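PDB 4ART: structural protein ORF273 from Acidianus two-tailed virus, which is a thermo- and acido-stable structural protein of an archaeal virus particle, with a new fold and a role not known in detail. Local coordinates for residues A[115-120]-A[192-197]; A[121-126]-A[161-166]; A[172-177]-A[196-201]; A[182-185]-A[189-192]. One frame throughout, in Å; residues are numbered along the deposited sequence.

In the fold
Starting from the N terminus, helix 113-123 supplies the first segment of both contact 1 and contact 2. Contact 2 closes the shorter loop: after two strands of the large mixed sheet, the chain returns to this helix at 161-166. Helix 171-179 follows and gives contact 3 its first segment. The loop 182-185 then meets the start of helix 188-201 in contact 4, which lies nested inside the loop closed by contact 3. Contact 1 closes on the same helix and encloses contact 2. Contact 3 closes last, its second segment overlapping that of contact 1 at R196 and I197. Together the four contacts tie helices 113-123, 162-168, 171-179 and 188-201 into one helical group.

Contact 1: residues A[115-120]-A[192-197]; sequences DILKFY and NDIERI
L117 of helix 113-123 reaches across to I194 and E195 of helix 188-201. L117 CD1 meets I194 CG2 at 3.7 Å, methyl to methyl, with the two side chains set at a slant. The second methyl, L117 CD2, lies against the start of E195, 3.9 Å from E195 CB. The torsions explain this reach: L117 CG stands anti to the backbone N (chi1 -177°), which carries both methyls out to the other helix. I194 CG2 is also anti to its own backbone N and offers its methyl to the same leucine. L117 and E195 have the closest CA atoms of the two segments, 7.3 Å apart.

The polar part is at the far end of E195. Its chain bends at chi2 (140°), and OE2 is hydrogen-bonded to S114 OG, just before 115-120. A weak, long ion pair also runs from OE2 to R215 of the second subunit, and a sulfate ion lies about 4 Å from the side chain.

No hydrogen bond joins the two segments directly. The helices therefore meet here through hydrocarbon, while the buried carboxylate of E195 has its hydrogen-bond partner, S114, outside the two segments.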
loop_
_atom_site.group_PDB
_atom_site.type_symbol
_atom_site.label_atom_id
_atom_site.label_comp_id
_atom_site.label_asym_id
_atom_site.label_seq_id
_atom_site.Cartn_x
_atom_site.Cartn_y
_atom_site.Cartn_z
ATOM N N ASP A 115 -1.285 -8.406 -9.628
ATOM C CA ASP A 115 -1.173 -7.971 -11.017
ATOM C C ASP A 115 -0.278 -8.866 -11.863
ATOM O O ASP A 115 -0.727 -9.313 -12.913
ATOM C CB ASP A 115 -0.699 -6.503 -11.105
ATOM C CG ASP A 115 -1.803 -5.470 -10.881
ATOM O OD1 ASP A 115 -2.971 -5.822 -11.005
ATOM O OD2 ASP A 115 -1.479 -4.309 -10.600
ATOM N N ILE A 116 0.941 -9.161 -11.416
ATOM C CA ILE A 116 1.895 -10.019 -12.178
ATOM C C ILE A 116 1.364 -11.422 -12.367
ATOM O O ILE A 116 1.487 -11.981 -13.453
ATOM C CB ILE A 116 3.337 -10.045 -11.588
ATOM C CG1 ILE A 116 3.803 -8.683 -11.243
ATOM C CG2 ILE A 116 4.390 -10.832 -12.423
ATOM C CD1 ILE A 116 3.984 -8.715 -9.884
ATOM N N LEU A 117 0.785 -11.991 -11.311
ATOM C CA LEU A 117 0.187 -13.314 -11.384
ATOM C C LEU A 117 -0.969 -13.299 -12.399
ATOM O O LEU A 117 -1.020 -14.181 -13.249
ATOM C CB LEU A 117 -0.339 -13.729 -9.999
ATOM C CG LEU A 117 -0.918 -15.137 -9.934
ATOM C CD1 LEU A 117 0.134 -16.187 -10.289
ATOM C CD2 LEU A 117 -1.569 -15.410 -8.589
ATOM N N LYS A 118 -1.879 -12.299 -12.311
ATOM C CA LYS A 118 -3.014 -12.151 -13.232
ATOM C C LYS A 118 -2.492 -12.030 -14.674
ATOM O O LYS A 118 -2.938 -12.761 -15.556
ATOM C CB LYS A 118 -3.856 -10.915 -12.856
ATOM C CG LYS A 118 -4.936 -10.534 -13.873
ATOM C CD LYS A 118 -5.785 -9.355 -13.404
ATOM C CE LYS A 118 -5.207 -8.004 -13.675
ATOM N NZ LYS A 118 -5.957 -6.945 -12.947
ATOM N N PHE A 119 -1.547 -11.120 -14.892
ATOM C CA PHE A 119 -0.927 -10.868 -16.191
ATOM C C PHE A 119 -0.236 -12.130 -16.744
ATOM O O PHE A 119 -0.447 -12.442 -17.905
ATOM C CB PHE A 119 0.033 -9.660 -16.117
ATOM C CG PHE A 119 -0.583 -8.315 -15.709
ATOM C CD1 PHE A 119 -1.933 -8.058 -15.902
ATOM C CD2 PHE A 119 0.211 -7.284 -15.196
ATOM C CE1 PHE A 119 -2.486 -6.796 -15.570
ATOM C CE2 PHE A 119 -0.355 -6.026 -14.861
ATOM C CZ PHE A 119 -1.692 -5.799 -15.047
ATOM N N TYR A 120 0.515 -12.889 -15.908
ATOM C CA TYR A 120 1.174 -14.134 -16.353
ATOM C C TYR A 120 0.141 -15.179 -16.726
ATOM O O TYR A 120 0.241 -15.764 -17.807
ATOM C CB TYR A 120 2.163 -14.715 -15.302
ATOM C CG TYR A 120 2.639 -16.116 -15.669
ATOM C CD1 TYR A 120 3.718 -16.304 -16.532
ATOM C CD2 TYR A 120 1.964 -17.252 -15.212
ATOM C CE1 TYR A 120 4.104 -17.584 -16.943
ATOM C CE2 TYR A 120 2.362 -18.538 -15.586
ATOM C CZ TYR A 120 3.432 -18.700 -16.454
ATOM O OH TYR A 120 3.801 -19.971 -16.839
ATOM N N ASN A 192 -6.078 -17.411 -5.465
ATOM C CA ASN A 192 -5.669 -17.104 -4.095
ATOM C C ASN A 192 -4.632 -18.071 -3.536
ATOM O O ASN A 192 -3.674 -17.622 -2.899
ATOM C CB ASN A 192 -6.894 -16.953 -3.178
ATOM C CG ASN A 192 -7.739 -15.740 -3.501
ATOM O OD1 ASN A 192 -7.264 -14.733 -4.058
ATOM N ND2 ASN A 192 -9.012 -15.814 -3.157
ATOM N N ASP A 193 -4.826 -19.386 -3.774
ATOM C CA ASP A 193 -3.908 -20.450 -3.342
ATOM C C ASP A 193 -2.544 -20.246 -3.952
ATOM O O ASP A 193 -1.548 -20.356 -3.234
ATOM C CB ASP A 193 -4.434 -21.864 -3.700
ATOM C CG ASP A 193 -5.658 -22.301 -2.926
ATOM O OD1 ASP A 193 -5.821 -21.847 -1.771
ATOM O OD2 ASP A 193 -6.441 -23.123 -3.466
ATOM N N ILE A 194 -2.490 -19.905 -5.262
ATOM C CA ILE A 194 -1.226 -19.641 -5.950
ATOM C C ILE A 194 -0.579 -18.373 -5.387
ATOM O O ILE A 194 0.601 -18.391 -5.040
ATOM C CB ILE A 194 -1.360 -19.613 -7.502
ATOM C CG1 ILE A 194 -1.846 -20.975 -8.026
ATOM C CG2 ILE A 194 -0.022 -19.192 -8.201
ATOM C CD1 ILE A 194 -2.466 -20.867 -9.384
ATOM N N GLU A 195 -1.365 -17.297 -5.274
ATOM C CA GLU A 195 -0.910 -16.018 -4.746
ATOM C C GLU A 195 -0.233 -16.161 -3.358
ATOM O O GLU A 195 0.844 -15.597 -3.125
ATOM C CB GLU A 195 -2.095 -15.025 -4.722
ATOM C CG GLU A 195 -1.666 -13.687 -4.183
ATOM C CD GLU A 195 -2.226 -12.456 -4.839
ATOM O OE1 GLU A 195 -3.457 -12.272 -4.828
ATOM O OE2 GLU A 195 -1.408 -11.539 -5.037
ATOM N N ARG A 196 -0.857 -16.932 -2.456
ATOM C CA ARG A 196 -0.354 -17.192 -1.104
ATOM C C ARG A 196 1.053 -17.837 -1.124
ATOM O O ARG A 196 1.934 -17.417 -0.363
ATOM C CB ARG A 196 -1.371 -18.072 -0.338
ATOM C CG ARG A 196 -0.991 -18.367 1.111
ATOM C CD ARG A 196 -1.763 -19.554 1.668
ATOM N NE ARG A 196 -1.058 -20.813 1.391
ATOM C CZ ARG A 196 -1.401 -21.700 0.455
ATOM N NH1 ARG A 196 -2.487 -21.510 -0.284
ATOM N NH2 ARG A 196 -0.673 -22.796 0.271
ATOM N N ILE A 197 1.254 -18.877 -1.960
ATOM C CA ILE A 197 2.555 -19.559 -2.121
ATOM C C ILE A 197 3.652 -18.589 -2.621
ATOM O O ILE A 197 4.754 -18.582 -2.066
ATOM C CB ILE A 197 2.450 -20.794 -3.064
ATOM C CG1 ILE A 197 1.429 -21.836 -2.502
ATOM C CG2 ILE A 197 3.852 -21.441 -3.295
ATOM C CD1 ILE A 197 1.101 -23.060 -3.469
#

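Contact 2: residues A[121-126]-A[161-166]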
loop_
_atom_site.group_PDB
_atom_site.type_symbol
_atom_site.label_atom_id
_atom_site.label_comp_id
_atom_site.label_asym_id
_atom_site.label_seq_id
_atom_site.Cartn_x
_atom_site.Cartn_y
_atom_site.Cartn_z
ATOM N N LEU A 121 -0.843 -15.445 -15.822
ATOM C CA LEU A 121 -1.885 -16.435 -16.068
ATOM C C LEU A 121 -2.599 -16.217 -17.392
ATOM O O LEU A 121 -2.727 -17.149 -18.180
ATOM C CB LEU A 121 -2.886 -16.499 -14.914
ATOM C CG LEU A 121 -2.408 -17.157 -13.609
ATOM C CD1 LEU A 121 -3.381 -16.888 -12.505
ATOM C CD2 LEU A 121 -2.184 -18.661 -13.755
ATOM N N GLU A 122 -3.010 -14.979 -17.658
ATOM C CA GLU A 122 -3.730 -14.604 -18.880
ATOM C C GLU A 122 -2.887 -14.669 -20.135
ATOM O O GLU A 122 -3.398 -15.043 -21.197
ATOM C CB GLU A 122 -4.380 -13.236 -18.725
ATOM C CG GLU A 122 -5.523 -13.340 -17.755
ATOM C CD GLU A 122 -6.222 -12.086 -17.278
ATOM O OE1 GLU A 122 -5.840 -10.956 -17.664
ATOM O OE2 GLU A 122 -7.221 -12.255 -16.549
ATOM N N LYS A 123 -1.604 -14.320 -20.012
ATOM C CA LYS A 123 -0.652 -14.369 -21.121
ATOM C C LYS A 123 -0.380 -15.829 -21.474
ATOM O O LYS A 123 -0.197 -16.119 -22.638
ATOM C CB LYS A 123 0.654 -13.603 -20.791
ATOM C CG LYS A 123 1.359 -13.055 -22.008
ATOM C CD LYS A 123 2.708 -12.430 -21.703
ATOM C CE LYS A 123 3.352 -11.994 -22.990
ATOM N NZ LYS A 123 4.546 -11.135 -22.773
ATOM N N ALA A 124 -0.410 -16.744 -20.477
ATOM C CA ALA A 124 -0.183 -18.186 -20.660
ATOM C C ALA A 124 -1.424 -18.946 -21.164
ATOM O O ALA A 124 -1.335 -20.146 -21.422
ATOM C CB ALA A 124 0.327 -18.812 -19.367
ATOM N N GLY A 125 -2.561 -18.257 -21.288
ATOM C CA GLY A 125 -3.795 -18.849 -21.787
ATOM C C GLY A 125 -4.841 -19.183 -20.741
ATOM O O GLY A 125 -5.941 -19.605 -21.100
ATOM N N PHE A 126 -4.502 -19.057 -19.446
ATOM C CA PHE A 126 -5.475 -19.313 -18.384
ATOM C C PHE A 126 -6.483 -18.139 -18.311
ATOM O O PHE A 126 -6.180 -17.018 -18.735
ATOM C CB PHE A 126 -4.777 -19.514 -17.021
ATOM C CG PHE A 126 -3.962 -20.782 -16.896
ATOM C CD1 PHE A 126 -2.621 -20.806 -17.253
ATOM C CD2 PHE A 126 -4.539 -21.951 -16.424
ATOM C CE1 PHE A 126 -1.868 -21.994 -17.138
ATOM C CE2 PHE A 126 -3.785 -23.130 -16.280
ATOM C CZ PHE A 126 -2.453 -23.147 -16.635
ATOM N N ASP A 161 9.510 -6.110 -17.686
ATOM C CA ASP A 161 9.061 -7.136 -18.626
ATOM C C ASP A 161 8.302 -8.132 -17.748
ATOM O O ASP A 161 8.890 -8.691 -16.825
ATOM C CB ASP A 161 10.275 -7.827 -19.299
ATOM C CG ASP A 161 9.868 -8.932 -20.264
ATOM O OD1 ASP A 161 9.708 -10.073 -19.824
ATOM O OD2 ASP A 161 9.654 -8.641 -21.434
ATOM N N ILE A 162 7.014 -8.349 -18.022
ATOM C CA ILE A 162 6.153 -9.217 -17.211
ATOM C C ILE A 162 6.633 -10.675 -17.133
ATOM O O ILE A 162 6.649 -11.230 -16.045
ATOM C CB ILE A 162 4.631 -9.046 -17.585
ATOM C CG1 ILE A 162 4.163 -7.593 -17.257
ATOM C CG2 ILE A 162 3.742 -10.116 -16.895
ATOM C CD1 ILE A 162 2.865 -7.185 -17.815
ATOM N N ASP A 163 7.037 -11.274 -18.264
ATOM C CA ASP A 163 7.530 -12.656 -18.314
ATOM C C ASP A 163 8.737 -12.858 -17.423
ATOM O O ASP A 163 8.813 -13.853 -16.702
ATOM C CB ASP A 163 7.950 -13.040 -19.752
ATOM C CG ASP A 163 6.842 -13.149 -20.766
ATOM O OD1 ASP A 163 5.672 -13.299 -20.350
ATOM O OD2 ASP A 163 7.151 -13.148 -21.983
ATOM N N SER A 164 9.697 -11.927 -17.521
ATOM C CA SER A 164 10.967 -11.941 -16.789
ATOM C C SER A 164 10.691 -11.845 -15.319
ATOM O O SER A 164 11.237 -12.628 -14.548
ATOM C CB SER A 164 11.852 -10.780 -17.233
ATOM O OG SER A 164 12.688 -11.222 -18.278
ATOM N N LEU A 165 9.807 -10.924 -14.935
ATOM C CA LEU A 165 9.392 -10.749 -13.562
ATOM C C LEU A 165 8.700 -12.004 -13.011
ATOM O O LEU A 165 9.036 -12.450 -11.914
ATOM C CB LEU A 165 8.464 -9.526 -13.467
ATOM C CG LEU A 165 8.252 -8.971 -12.092
ATOM C CD1 LEU A 165 9.589 -8.785 -11.343
ATOM C CD2 LEU A 165 7.548 -7.658 -12.176
ATOM N N ALA A 166 7.759 -12.580 -13.777
ATOM C CA ALA A 166 7.021 -13.783 -13.364
ATOM C C ALA A 166 7.989 -14.953 -13.113
ATOM O O ALA A 166 7.832 -15.659 -12.116
ATOM C CB ALA A 166 5.969 -14.172 -14.423
#
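The carboxylate of D163 is the flat group that meets K123 across this contact, and both its oxygens face the ammonium. The other flat group, the ring of F126, has L121 O in plane at its edge, while its side chain packs on helix 171-179. Two helix ends frame the contact. Helix 113-123 finishes in a Schellman motif, and helix 162-168 begins with D161 as its N-cap.

In the Schellman motif the chain turns at G125, whose phi is positive (103°), a conformation that glycine adopts readily. F126 N bonds back to L121 O at 2.9 Å, and a weaker bond joins G125 N to E122 O.

K123 leaves the last turn of its helix with CG anti to the backbone N (chi1 -153°) and the chain extended from there on. It crosses D163 at about a right angle. Its NZ sits 3.4 Å from both D163 OD1 and D163 OD2, so the salt bridge is shared but each hydrogen bond is weak. The methylene K123 CD also lies 3.4 Å from D163 OD1. NZ has another weak bond, to L137 O.

Close by, I162 packs on F119 and L165 on I116, which joins the helices by apolar contacts too. At the start of 162-168, S164 N donates to D161 OD1 at 3.0 Å with an N-H...O angle of 157°, using the anti lone pair of that oxygen.

Contact 3: residues A[172-177]-A[196-201]; sequences PQIVEQ and RIVAEE
Two helices, 171-179 and 188-201, come together with I174 and V198 nearest, their CA atoms 7.4 Å apart, and the second helix widens into a pi-type turn at 197-201. I174 points at the other helix and makes every contact from its side. Its branches divide the work. I174 CG2, the branch anti to the backbone N, meets I197 CG2 at 3.8 Å. I174 CD1 goes further along and touches V198 CG2 at 3.7 Å, while still lying 3.9 Å from I197 CG2. I174 and I197 run alongside each other, pointing opposite ways, whereas V198 comes in diagonally.

V198 also rests on I171 and I197 on K178, both of helix 171-179, and V198 on I113 of helix 113-123.

On helix 188-201 itself, R196 NE donates to E201 OE2 at 2.7 Å, nearly straight at 171°. The oxygen lies in the guanidinium plane but is approached from above its own carboxylate plane. A weak second bond runs from R196 NH2 to E201 OE1. This salt bridge spans the pi-type turn.

The contact between the helices is purely apolar. Its grip comes from branched side chains meeting at methyl groups, and the charged pair acts within one helix.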
loop_
_atom_site.group_PDB
_atom_site.type_symbol
_atom_site.label_atom_id
_atom_site.label_comp_id
_atom_site.label_asym_id
_atom_site.label_seq_id
_atom_site.Cartn_x
_atom_site.Cartn_y
_atom_site.Cartn_z
ATOM N N PRO A 172 5.832 -19.351 -13.009
ATOM C CA PRO A 172 5.534 -20.472 -13.923
ATOM C C PRO A 172 5.580 -21.853 -13.284
ATOM O O PRO A 172 4.689 -22.665 -13.556
ATOM C CB PRO A 172 6.591 -20.318 -15.022
ATOM C CG PRO A 172 6.917 -18.865 -15.003
ATOM C CD PRO A 172 6.936 -18.540 -13.548
ATOM N N GLN A 173 6.607 -22.108 -12.427
ATOM C CA GLN A 173 6.797 -23.375 -11.694
ATOM C C GLN A 173 5.654 -23.626 -10.714
ATOM O O GLN A 173 5.193 -24.759 -10.614
ATOM C CB GLN A 173 8.125 -23.382 -10.913
ATOM C CG GLN A 173 9.351 -23.210 -11.771
ATOM C CD GLN A 173 9.854 -21.790 -11.815
ATOM O OE1 GLN A 173 9.125 -20.842 -12.150
ATOM N NE2 GLN A 173 11.169 -21.639 -11.627
ATOM N N ILE A 174 5.223 -22.582 -9.971
ATOM C CA ILE A 174 4.121 -22.688 -8.982
ATOM C C ILE A 174 2.766 -22.941 -9.668
ATOM O O ILE A 174 1.989 -23.760 -9.172
ATOM C CB ILE A 174 4.109 -21.508 -7.954
ATOM C CG1 ILE A 174 5.480 -21.405 -7.212
ATOM C CG2 ILE A 174 2.949 -21.642 -6.962
ATOM C CD1 ILE A 174 5.781 -20.050 -6.428
ATOM N N VAL A 175 2.510 -22.263 -10.830
ATOM C CA VAL A 175 1.301 -22.406 -11.661
ATOM C C VAL A 175 1.296 -23.820 -12.226
ATOM O O VAL A 175 0.263 -24.456 -12.196
ATOM C CB VAL A 175 1.195 -21.302 -12.768
ATOM C CG1 VAL A 175 0.146 -21.637 -13.811
ATOM C CG2 VAL A 175 0.893 -19.940 -12.156
ATOM N N GLU A 176 2.461 -24.332 -12.695
ATOM C CA GLU A 176 2.577 -25.687 -13.254
ATOM C C GLU A 176 2.307 -26.754 -12.200
ATOM O O GLU A 176 1.513 -27.660 -12.449
ATOM C CB GLU A 176 3.934 -25.907 -13.927
ATOM C CG GLU A 176 3.899 -26.983 -14.998
ATOM C CD GLU A 176 5.085 -26.996 -15.945
ATOM O OE1 GLU A 176 5.617 -25.903 -16.257
ATOM O OE2 GLU A 176 5.432 -28.093 -16.438
ATOM N N GLN A 177 2.912 -26.612 -11.011
ATOM C CA GLN A 177 2.726 -27.536 -9.901
ATOM C C GLN A 177 1.260 -27.586 -9.437
ATOM O O GLN A 177 0.726 -28.662 -9.186
ATOM C CB GLN A 177 3.648 -27.135 -8.733
ATOM C CG GLN A 177 3.784 -28.203 -7.643
ATOM C CD GLN A 177 4.591 -29.411 -8.096
ATOM O OE1 GLN A 177 5.404 -29.351 -9.038
ATOM N NE2 GLN A 177 4.375 -30.539 -7.436
ATOM N N ARG A 196 -0.857 -16.932 -2.456
ATOM C CA ARG A 196 -0.354 -17.192 -1.104
ATOM C C ARG A 196 1.053 -17.837 -1.124
ATOM O O ARG A 196 1.934 -17.417 -0.363
ATOM C CB ARG A 196 -1.371 -18.072 -0.338
ATOM C CG ARG A 196 -0.991 -18.367 1.111
ATOM C CD ARG A 196 -1.763 -19.554 1.668
ATOM N NE ARG A 196 -1.058 -20.813 1.391
ATOM C CZ ARG A 196 -1.401 -21.700 0.455
ATOM N NH1 ARG A 196 -2.487 -21.510 -0.284
ATOM N NH2 ARG A 196 -0.673 -22.796 0.271
ATOM N N ILE A 197 1.254 -18.877 -1.960
ATOM C CA ILE A 197 2.555 -19.559 -2.121
ATOM C C ILE A 197 3.652 -18.589 -2.621
ATOM O O ILE A 197 4.754 -18.582 -2.066
ATOM C CB ILE A 197 2.450 -20.794 -3.064
ATOM C CG1 ILE A 197 1.429 -21.836 -2.502
ATOM C CG2 ILE A 197 3.852 -21.441 -3.295
ATOM C CD1 ILE A 197 1.101 -23.060 -3.469
ATOM N N VAL A 198 3.345 -17.818 -3.678
ATOM C CA VAL A 198 4.271 -16.882 -4.332
ATOM C C VAL A 198 4.715 -15.789 -3.359
ATOM O O VAL A 198 5.927 -15.547 -3.231
ATOM C CB VAL A 198 3.700 -16.279 -5.677
ATOM C CG1 VAL A 198 4.619 -15.226 -6.300
ATOM C CG2 VAL A 198 3.296 -17.359 -6.669
ATOM N N ALA A 199 3.749 -15.178 -2.639
ATOM C CA ALA A 199 4.014 -14.012 -1.799
ATOM C C ALA A 199 4.365 -14.251 -0.351
ATOM O O ALA A 199 5.058 -13.429 0.246
ATOM C CB ALA A 199 2.842 -13.068 -1.882
ATOM N N GLU A 200 3.814 -15.311 0.244
ATOM C CA GLU A 200 3.904 -15.580 1.693
ATOM C C GLU A 200 4.560 -16.887 2.109
ATOM O O GLU A 200 4.746 -17.105 3.313
ATOM C CB GLU A 200 2.487 -15.581 2.288
ATOM C CG GLU A 200 1.688 -14.326 2.050
ATOM C CD GLU A 200 0.268 -14.490 2.535
ATOM O OE1 GLU A 200 0.046 -14.348 3.753
ATOM O OE2 GLU A 200 -0.629 -14.738 1.705
ATOM N N GLU A 201 4.864 -17.782 1.165
ATOM C CA GLU A 201 5.438 -19.080 1.538
ATOM C C GLU A 201 6.850 -19.356 1.081
ATOM O O GLU A 201 7.705 -19.696 1.903
ATOM C CB GLU A 201 4.477 -20.254 1.250
ATOM C CG GLU A 201 3.138 -20.117 1.974
ATOM C CD GLU A 201 2.115 -21.220 1.769
ATOM O OE1 GLU A 201 2.136 -21.884 0.708
ATOM O OE2 GLU A 201 1.254 -21.387 2.662
#

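Contact 4: residues A[182-185]-A[189-192]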
loop_
_atom_site.group_PDB
_atom_site.type_symbol
_atom_site.label_atom_id
_atom_site.label_comp_id
_atom_site.label_asym_id
_atom_site.label_seq_id
_atom_site.Cartn_x
_atom_site.Cartn_y
_atom_site.Cartn_z
ATOM N N LYS A 182 -1.780 -27.325 -19.180
ATOM C CA LYS A 182 -2.921 -27.010 -20.030
ATOM C C LYS A 182 -3.723 -25.813 -19.481
ATOM O O LYS A 182 -4.258 -25.886 -18.366
ATOM C CB LYS A 182 -3.818 -28.245 -20.235
ATOM C CG LYS A 182 -4.796 -28.126 -21.409
ATOM C CD LYS A 182 -6.125 -28.869 -21.159
ATOM C CE LYS A 182 -6.099 -30.355 -21.472
ATOM N NZ LYS A 182 -6.096 -30.633 -22.934
ATOM N N PRO A 183 -3.814 -24.707 -20.259
ATOM C CA PRO A 183 -4.625 -23.558 -19.824
ATOM C C PRO A 183 -6.121 -23.870 -19.863
ATOM O O PRO A 183 -6.591 -24.595 -20.752
ATOM C CB PRO A 183 -4.261 -22.473 -20.834
ATOM C CG PRO A 183 -3.052 -22.995 -21.573
ATOM C CD PRO A 183 -3.235 -24.460 -21.589
ATOM N N ARG A 184 -6.858 -23.308 -18.885
ATOM C CA ARG A 184 -8.274 -23.421 -18.557
ATOM C C ARG A 184 -8.703 -22.213 -17.692
ATOM O O ARG A 184 -7.874 -21.383 -17.319
ATOM C CB ARG A 184 -8.530 -24.736 -17.771
ATOM C CG ARG A 184 -7.679 -24.937 -16.497
ATOM C CD ARG A 184 -8.315 -25.980 -15.599
ATOM N NE ARG A 184 -7.483 -26.300 -14.441
ATOM C CZ ARG A 184 -7.734 -25.916 -13.193
ATOM N NH1 ARG A 184 -8.787 -25.163 -12.921
ATOM N NH2 ARG A 184 -6.921 -26.269 -12.209
ATOM N N THR A 185 -10.005 -22.139 -17.370
ATOM C CA THR A 185 -10.542 -21.128 -16.477
ATOM C C THR A 185 -10.270 -21.631 -15.062
ATOM O O THR A 185 -10.617 -22.769 -14.740
ATOM C CB THR A 185 -12.045 -20.908 -16.717
ATOM O OG1 THR A 185 -12.277 -20.683 -18.108
ATOM C CG2 THR A 185 -12.598 -19.737 -15.892
ATOM N N ASP A 189 -10.520 -19.028 -5.816
ATOM C CA ASP A 189 -9.843 -19.810 -4.782
ATOM C C ASP A 189 -8.493 -20.318 -5.258
ATOM O O ASP A 189 -7.520 -20.222 -4.509
ATOM C CB ASP A 189 -10.720 -20.945 -4.272
ATOM C CG ASP A 189 -11.927 -20.437 -3.501
ATOM O OD1 ASP A 189 -11.772 -19.460 -2.718
ATOM O OD2 ASP A 189 -13.036 -20.966 -3.724
ATOM N N GLU A 190 -8.422 -20.795 -6.517
ATOM C CA GLU A 190 -7.179 -21.281 -7.139
ATOM C C GLU A 190 -6.184 -20.157 -7.329
ATOM O O GLU A 190 -4.989 -20.344 -7.118
ATOM C CB GLU A 190 -7.468 -21.989 -8.457
ATOM C CG GLU A 190 -8.107 -23.353 -8.236
ATOM C CD GLU A 190 -8.399 -24.134 -9.504
ATOM O OE1 GLU A 190 -8.965 -23.549 -10.457
ATOM O OE2 GLU A 190 -8.092 -25.347 -9.529
ATOM N N PHE A 191 -6.674 -18.983 -7.730
ATOM C CA PHE A 191 -5.844 -17.803 -7.885
ATOM C C PHE A 191 -5.235 -17.455 -6.519
ATOM O O PHE A 191 -4.027 -17.251 -6.422
ATOM C CB PHE A 191 -6.673 -16.628 -8.433
ATOM C CG PHE A 191 -5.876 -15.375 -8.649
ATOM C CD1 PHE A 191 -5.684 -14.464 -7.612
ATOM C CD2 PHE A 191 -5.343 -15.095 -9.883
ATOM C CE1 PHE A 191 -4.937 -13.327 -7.799
ATOM C CE2 PHE A 191 -4.601 -13.953 -10.069
ATOM C CZ PHE A 191 -4.400 -13.083 -9.018
ATOM N N ASN A 192 -6.078 -17.411 -5.465
ATOM C CA ASN A 192 -5.669 -17.104 -4.095
ATOM C C ASN A 192 -4.632 -18.071 -3.536
ATOM O O ASN A 192 -3.674 -17.622 -2.899
ATOM C CB ASN A 192 -6.894 -16.953 -3.178
ATOM C CG ASN A 192 -7.739 -15.740 -3.501
ATOM O OD1 ASN A 192 -7.264 -14.733 -4.058
ATOM N ND2 ASN A 192 -9.012 -15.814 -3.157
#
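The short link from R184 through strand 185-186 into helix 188-201 is bridged by a salt bridge between R184 and E190. Both terminal nitrogens of R184 are used, one to each carboxylate oxygen. R184 NH1 donates to E190 OE1 at 3.0 Å and uses the syn lone pair of that oxygen. R184 NH2 donates to E190 OE2 at 3.1 Å and is the straighter of the two, at 163°.

The two groups are not coplanar. Their planes stand 42° apart, so OE2 is approached from above the carboxylate plane although it lies in the plane of the guanidinium. OE1 is also hydrogen-bonded to a residue adjoining the segments, so the carboxylate has more than the arginine fixing it.

R184 comes just before strand 185-186, which pairs in parallel with 127-128, and shares backbone hydrogen bonds with R127. E190 belongs to the first turns of the helix that follows. E190 N is bonded to T187 OG1, just before that helix. L179 of helix 171-179 lies against both R184 and E190.

R184 CG takes the crowded position between the backbone N and the carbonyl carbon (chi1 55°), and the chain then runs extended to NE. E190 also extends beyond CG, and the two side chains cross at about a right angle. F191, the next residue, packs on L117 and L121 of helix 113-123 and meets F228 of the second subunit.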